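Local coordinates for protein 3-dehydroquinate dehydratase (Enterococcus faecalis, PDB 4PH6) that catalyses the cis-dehydration of 3-dehydroquinate to 3-dehydroshikimate through an imine intermediate, the third step of the chorismate pathway, at residues A[216-219]-A[220-224]; A[129-132]-A[133-137]. One frame throughout, in Å; residues are numbered along the deposited sequence.

Contact 1 of 2, residues A[216-219]-A[220-224]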
ATOM      1  N   ARG A 216       4.530  -1.902  -5.222  1.00 10.82           N
ATOM      2  CA  ARG A 216       4.421  -1.798  -6.667  1.00  5.49           C
ATOM      3  C   ARG A 216       3.342  -0.808  -7.087  1.00  8.97           C
ATOM      4  O   ARG A 216       3.257  -0.465  -8.257  1.00  5.78           O
ATOM      5  CB  ARG A 216       4.139  -3.164  -7.284  1.00  9.32           C
ATOM      6  CG  ARG A 216       5.204  -4.211  -6.998  1.00  6.73           C
ATOM      7  CD  ARG A 216       5.011  -5.430  -7.875  1.00  5.41           C
ATOM      8  NE  ARG A 216       5.984  -6.490  -7.624  1.00  8.85           N
ATOM      9  CZ  ARG A 216       7.181  -6.574  -8.197  1.00 16.97           C
ATOM     10  NH1 ARG A 216       7.590  -5.642  -9.051  1.00 15.79           N
ATOM     11  NH2 ARG A 216       7.984  -7.591  -7.900  1.00 21.24           N
ATOM     12  N   VAL A 217       2.532  -0.333  -6.136  1.00  7.35           N
ATOM     13  CA  VAL A 217       1.469   0.604  -6.472  1.00 10.71           C
ATOM     14  C   VAL A 217       1.563   1.942  -5.731  1.00 13.56           C
ATOM     15  O   VAL A 217       0.768   2.862  -5.984  1.00  7.43           O
ATOM     16  CB  VAL A 217       0.085  -0.023  -6.201  1.00 15.75           C
ATOM     17  CG1 VAL A 217      -0.031  -1.370  -6.925  1.00 11.87           C
ATOM     18  CG2 VAL A 217      -0.161  -0.177  -4.696  1.00 16.42           C
ATOM     19  N   THR A 218       2.543   2.048  -4.835  1.00  9.83           N
ATOM     20  CA  THR A 218       2.717   3.230  -4.000  1.00  7.22           C
ATOM     21  C   THR A 218       3.796   4.173  -4.492  1.00 19.41           C
ATOM     22  O   THR A 218       4.163   5.098  -3.774  1.00 21.58           O
ATOM     23  CB  THR A 218       3.076   2.847  -2.534  1.00 19.51           C
ATOM     24  OG1 THR A 218       4.220   1.970  -2.510  1.00 15.99           O
ATOM     25  CG2 THR A 218       1.912   2.167  -1.876  1.00 15.81           C
ATOM     26  N   GLY A 219       4.316   3.930  -5.697  1.00 24.44           N
ATOM     27  CA  GLY A 219       5.412   4.713  -6.244  1.00  6.84           C
ATOM     28  C   GLY A 219       5.196   6.215  -6.154  1.00  7.39           C
ATOM     29  O   GLY A 219       6.103   6.953  -5.789  1.00 14.14           O
ATOM     30  N   GLN A 220       3.999   6.687  -6.471  1.00  7.86           N
ATOM     31  CA  GLN A 220       3.767   8.128  -6.429  1.00 14.79           C
ATOM     32  C   GLN A 220       3.929   8.679  -5.005  1.00  8.90           C
ATOM     33  O   GLN A 220       4.475   9.758  -4.801  1.00 11.21           O
ATOM     34  CB  GLN A 220       2.381   8.493  -6.961  1.00  9.12           C
ATOM     35  CG  GLN A 220       2.230  10.002  -7.166  1.00 13.27           C
ATOM     36  CD  GLN A 220       0.820  10.446  -7.492  1.00 20.41           C
ATOM     37  OE1 GLN A 220      -0.158   9.784  -7.133  1.00 29.44           O
ATOM     38  NE2 GLN A 220       0.706  11.573  -8.177  1.00 21.61           N
ATOM     39  N   LEU A 221       3.470   7.926  -4.023  1.00  8.86           N
ATOM     40  CA  LEU A 221       3.531   8.393  -2.649  1.00 12.30           C
ATOM     41  C   LEU A 221       4.957   8.477  -2.116  1.00 10.66           C
ATOM     42  O   LEU A 221       5.324   9.465  -1.471  1.00 10.59           O
ATOM     43  CB  LEU A 221       2.702   7.477  -1.750  1.00 14.68           C
ATOM     44  CG  LEU A 221       2.685   7.818  -0.264  1.00 13.80           C
ATOM     45  CD1 LEU A 221       2.224   9.252  -0.057  1.00 13.78           C
ATOM     46  CD2 LEU A 221       1.771   6.847   0.465  1.00 12.76           C
ATOM     47  N   PHE A 222       5.760   7.450  -2.379  1.00  8.12           N
ATOM     48  CA  PHE A 222       7.058   7.329  -1.727  1.00  7.77           C
ATOM     49  C   PHE A 222       8.229   7.683  -2.652  1.00 11.69           C
ATOM     50  O   PHE A 222       9.356   7.812  -2.195  1.00  7.31           O
ATOM     51  CB  PHE A 222       7.246   5.917  -1.163  1.00 13.54           C
ATOM     52  CG  PHE A 222       6.227   5.538  -0.128  1.00  7.56           C
ATOM     53  CD1 PHE A 222       5.415   4.438  -0.311  1.00 19.05           C
ATOM     54  CD2 PHE A 222       6.078   6.283   1.027  1.00 12.85           C
ATOM     55  CE1 PHE A 222       4.463   4.078   0.655  1.00 17.98           C
ATOM     56  CE2 PHE A 222       5.137   5.936   1.984  1.00 13.67           C
ATOM     57  CZ  PHE A 222       4.327   4.832   1.799  1.00 12.00           C
ATOM     58  N   GLY A 223       7.963   7.836  -3.949  1.00 10.89           N
ATOM     59  CA  GLY A 223       8.964   8.381  -4.851  1.00  7.37           C
ATOM     60  C   GLY A 223       9.622   7.384  -5.784  1.00  6.87           C
ATOM     61  O   GLY A 223      10.753   7.577  -6.206  1.00  7.39           O
ATOM     62  N   SER A 224       8.909   6.316  -6.111  1.00  8.54           N
ATOM     63  CA  SER A 224       9.410   5.303  -7.033  1.00  9.02           C
ATOM     64  C   SER A 224       8.822   5.569  -8.423  1.00  6.41           C
ATOM     65  O   SER A 224       7.604   5.570  -8.593  1.00  6.57           O
ATOM     66  CB  SER A 224       9.046   3.905  -6.523  1.00  6.08           C
ATOM     67  OG  SER A 224       9.535   2.891  -7.381  1.00  5.87           O
TER
HETATM   68  O   HOH W   1       1.549   5.266  -6.787  1.00  2.74           O
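Thr218 and Phe222 meet across the start of a helix of about one turn, 219-222, and the threonine side chain can be followed atom by atom against the ring. Thr218 CB lies 3.6 Å from Phe222 CD1. From there Thr218 OG1 turns into the space between the backbone N and the carbonyl carbon (chi1 54°), which brings it to the rim of the ring, in its plane and 3.5 Å from Phe222 CD1. The methyl CG2 ends farther off, near Phe222 CE1. Leu221 CG stands over the centre of one face of the same ring, 3.8 Å above the plane, while Leu188 of helix 181-197 and Leu185 of the second subunit also pack against Phe222.

The backbone shows how so short a helix is begun and ended. Thr218 occupies the N-cap position but caps nothing with its side chain, whose OG1 hydrogen-bonds back to Ile214 O. Its carbonyl O accepts a fairly straight bond from Phe222 N (3.2 Å, 155° at the hydrogen) and a weak one from Leu221 N. Gly219 O is gripped twice, by Gly223 N at 2.8 Å and by Ser224 N at 2.9 Å, the two donors arriving from opposite faces of its carbonyl plane. Gly223 leaves the helix with positive phi, and the chain then folds back until Ser224 CB rests 3.7 Å from Gly219 CA, its OG hydrogen-bonded to Thr205 N. At the other end, a water donates to Val217 O and accepts from Gln220 N, bridging the entry to the helix. This short helix lies between strands 203-207 and 226-228 of the (beta/alpha)8 barrel of type I dehydroquinases, beginning three residues after Arg216, a predicted 3-dehydroquinate-binding residue.

Contact 2 of 2, residues A[129-132]-A[133-137]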
ATOM      1  N   THR A 129      33.045   2.565 -18.490  1.00 13.55           N
ATOM      2  CA  THR A 129      33.408   2.757 -19.887  1.00 16.52           C
ATOM      3  C   THR A 129      32.195   2.513 -20.772  1.00 14.66           C
ATOM      4  O   THR A 129      31.972   3.242 -21.732  1.00 20.61           O
ATOM      5  CB  THR A 129      34.564   1.823 -20.310  1.00 15.22           C
ATOM      6  OG1 THR A 129      35.678   2.033 -19.439  1.00 16.40           O
ATOM      7  CG2 THR A 129      34.981   2.088 -21.751  1.00 15.69           C
ATOM      8  N   LEU A 130      31.418   1.488 -20.431  1.00 12.19           N
ATOM      9  CA  LEU A 130      30.184   1.158 -21.134  1.00 14.12           C
ATOM     10  C   LEU A 130      29.131   2.272 -21.012  1.00 14.65           C
ATOM     11  O   LEU A 130      28.477   2.644 -21.994  1.00 13.76           O
ATOM     12  CB  LEU A 130      29.615  -0.154 -20.605  1.00 11.07           C
ATOM     13  CG  LEU A 130      28.234  -0.521 -21.149  1.00 20.55           C
ATOM     14  CD1 LEU A 130      28.303  -0.766 -22.668  1.00 10.29           C
ATOM     15  CD2 LEU A 130      27.662  -1.734 -20.412  1.00 18.07           C
ATOM     16  N   ILE A 131      28.981   2.802 -19.805  1.00 11.64           N
ATOM     17  CA  ILE A 131      28.036   3.884 -19.554  1.00 16.31           C
ATOM     18  C   ILE A 131      28.240   5.073 -20.503  1.00 14.85           C
ATOM     19  O   ILE A 131      27.277   5.551 -21.110  1.00 11.86           O
ATOM     20  CB  ILE A 131      28.139   4.386 -18.099  1.00  9.04           C
ATOM     21  CG1 ILE A 131      27.674   3.302 -17.127  1.00  8.98           C
ATOM     22  CG2 ILE A 131      27.305   5.645 -17.925  1.00  8.31           C
ATOM     23  CD1 ILE A 131      27.970   3.608 -15.669  1.00  9.35           C
ATOM     24  N   HIS A 132      29.485   5.538 -20.631  1.00  9.91           N
ATOM     25  CA  HIS A 132      29.779   6.681 -21.493  1.00 20.68           C
ATOM     26  C   HIS A 132      29.572   6.364 -22.967  1.00 10.13           C
ATOM     27  O   HIS A 132      29.131   7.234 -23.721  1.00  9.87           O
ATOM     28  CB  HIS A 132      31.207   7.187 -21.266  1.00 11.33           C
ATOM     29  CG  HIS A 132      31.448   7.636 -19.862  1.00 13.90           C
ATOM     30  ND1 HIS A 132      30.622   8.524 -19.214  1.00 14.40           N
ATOM     31  CD2 HIS A 132      32.405   7.289 -18.971  1.00 19.31           C
ATOM     32  CE1 HIS A 132      31.053   8.712 -17.987  1.00 14.75           C
ATOM     33  NE2 HIS A 132      32.139   7.975 -17.808  1.00 20.37           N
ATOM     34  N   GLU A 133      29.884   5.136 -23.379  1.00 12.06           N
ATOM     35  CA  GLU A 133      29.600   4.731 -24.755  1.00 12.54           C
ATOM     36  C   GLU A 133      28.085   4.635 -25.010  1.00 13.13           C
ATOM     37  O   GLU A 133      27.606   5.016 -26.074  1.00 15.19           O
ATOM     38  CB  GLU A 133      30.278   3.402 -25.093  1.00 14.66           C
ATOM     39  CG  GLU A 133      31.802   3.479 -25.187  1.00 20.33           C
ATOM     40  CD  GLU A 133      32.288   4.575 -26.125  1.00 26.95           C
ATOM     41  OE1 GLU A 133      31.954   4.529 -27.326  1.00 29.29           O
ATOM     42  OE2 GLU A 133      32.994   5.499 -25.648  1.00 36.86           O
ATOM     43  N   ALA A 134      27.328   4.143 -24.037  1.00 10.11           N
ATOM     44  CA  ALA A 134      25.878   4.112 -24.177  1.00  9.24           C
ATOM     45  C   ALA A 134      25.284   5.521 -24.216  1.00 22.17           C
ATOM     46  O   ALA A 134      24.420   5.799 -25.061  1.00 22.03           O
ATOM     47  CB  ALA A 134      25.248   3.302 -23.051  1.00  8.37           C
ATOM     48  N   LYS A 135      25.730   6.404 -23.321  1.00  9.30           N
ATOM     49  CA  LYS A 135      25.178   7.767 -23.268  1.00  9.37           C
ATOM     50  C   LYS A 135      25.468   8.533 -24.549  1.00 17.30           C
ATOM     51  O   LYS A 135      24.617   9.285 -25.034  1.00 12.36           O
ATOM     52  CB  LYS A 135      25.719   8.567 -22.072  1.00  9.58           C
ATOM     53  CG  LYS A 135      25.128   8.139 -20.742  1.00 14.58           C
ATOM     54  CD  LYS A 135      25.275   9.170 -19.630  1.00  9.32           C
ATOM     55  CE  LYS A 135      24.598   8.640 -18.360  1.00 11.94           C
ATOM     56  NZ  LYS A 135      24.583   9.601 -17.221  1.00 16.56           N
ATOM     57  N   LYS A 136      26.676   8.354 -25.075  1.00 13.98           N
ATOM     58  CA  LYS A 136      27.055   8.986 -26.323  1.00 14.45           C
ATOM     59  C   LYS A 136      26.070   8.576 -27.429  1.00 11.79           C
ATOM     60  O   LYS A 136      25.720   9.389 -28.282  1.00 20.72           O
ATOM     61  CB  LYS A 136      28.495   8.619 -26.693  1.00 13.19           C
ATOM     62  CG  LYS A 136      29.036   9.372 -27.884  1.00 26.95           C
ATOM     63  CD  LYS A 136      30.485   8.984 -28.166  1.00 30.38           C
ATOM     64  CE  LYS A 136      31.442   9.596 -27.145  1.00 33.15           C
ATOM     65  NZ  LYS A 136      31.901  10.975 -27.518  1.00 28.18           N
ATOM     66  N   ALA A 137      25.599   7.333 -27.388  1.00 11.14           N
ATOM     67  CA  ALA A 137      24.602   6.854 -28.359  1.00 13.69           C
ATOM     68  C   ALA A 137      23.179   7.287 -28.014  1.00 13.02           C
ATOM     69  O   ALA A 137      22.240   6.885 -28.703  1.00 12.83           O
ATOM     70  CB  ALA A 137      24.660   5.325 -28.481  1.00 10.77           C
TER
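Between Thr129 and Lys136 the backbone keeps regular alpha-helical i to i+4 bonding, with Ala134 N reaching Leu130 O at 2.8 Å and Lys135 N reaching Ile131 O at the same distance. The helix, 124-136, is the crossover of a beta-alpha-beta unit between strands 115-119 and 140-147 of the barrel. Its buried side is apolar: Leu130 and Ala134 touch Val108 of the neighbouring helix 97-110, while Ile131 packs on Ile118 and Ile141 of the two flanking strands. Thr129, His132, Glu133 and Lys136 form the exposed side. There a chi1 of -69° sets Glu133 CG opposite its own carbonyl carbon and beside the backbone N, 3.5 Å from Thr129 O. Lys136 CB sits 3.3 Å from His132 O, the acceptor of its own backbone N-H. Ile131 and Lys135, one turn apart, run side by side in the same direction. Beyond CG the lysine is extended, which carries NZ off the helix to a hydrogen bond with Gln168 O and a weak, long ion pair with Asp170. Along the way its chain passes alongside the branch methyl of the isoleucine, Lys135 CE coming to 4.1 Å from Ile131 CG2.

How the contacts relate
Both contacts lie on the outer layer of one eight-stranded parallel barrel, contact 2 within a helix and contact 1 where a loop enters one. They sit on opposite sides of the chain's centre; their own centres are 29 Å apart and their nearest atoms about 18 Å, so they do not touch. Contact 2 comes first along the chain, at the C-terminal end of the 13-residue helix 124-136 that leads into strand 140-147. Contact 1 follows three strands later, where helix 219-222 is only four residues long. The pair illustrates how unequal a barrel's connections can be: contact 1 adjoins the second subunit and contains a predicted substrate-binding arginine, whereas no other chain of the assembly reaches contact 2.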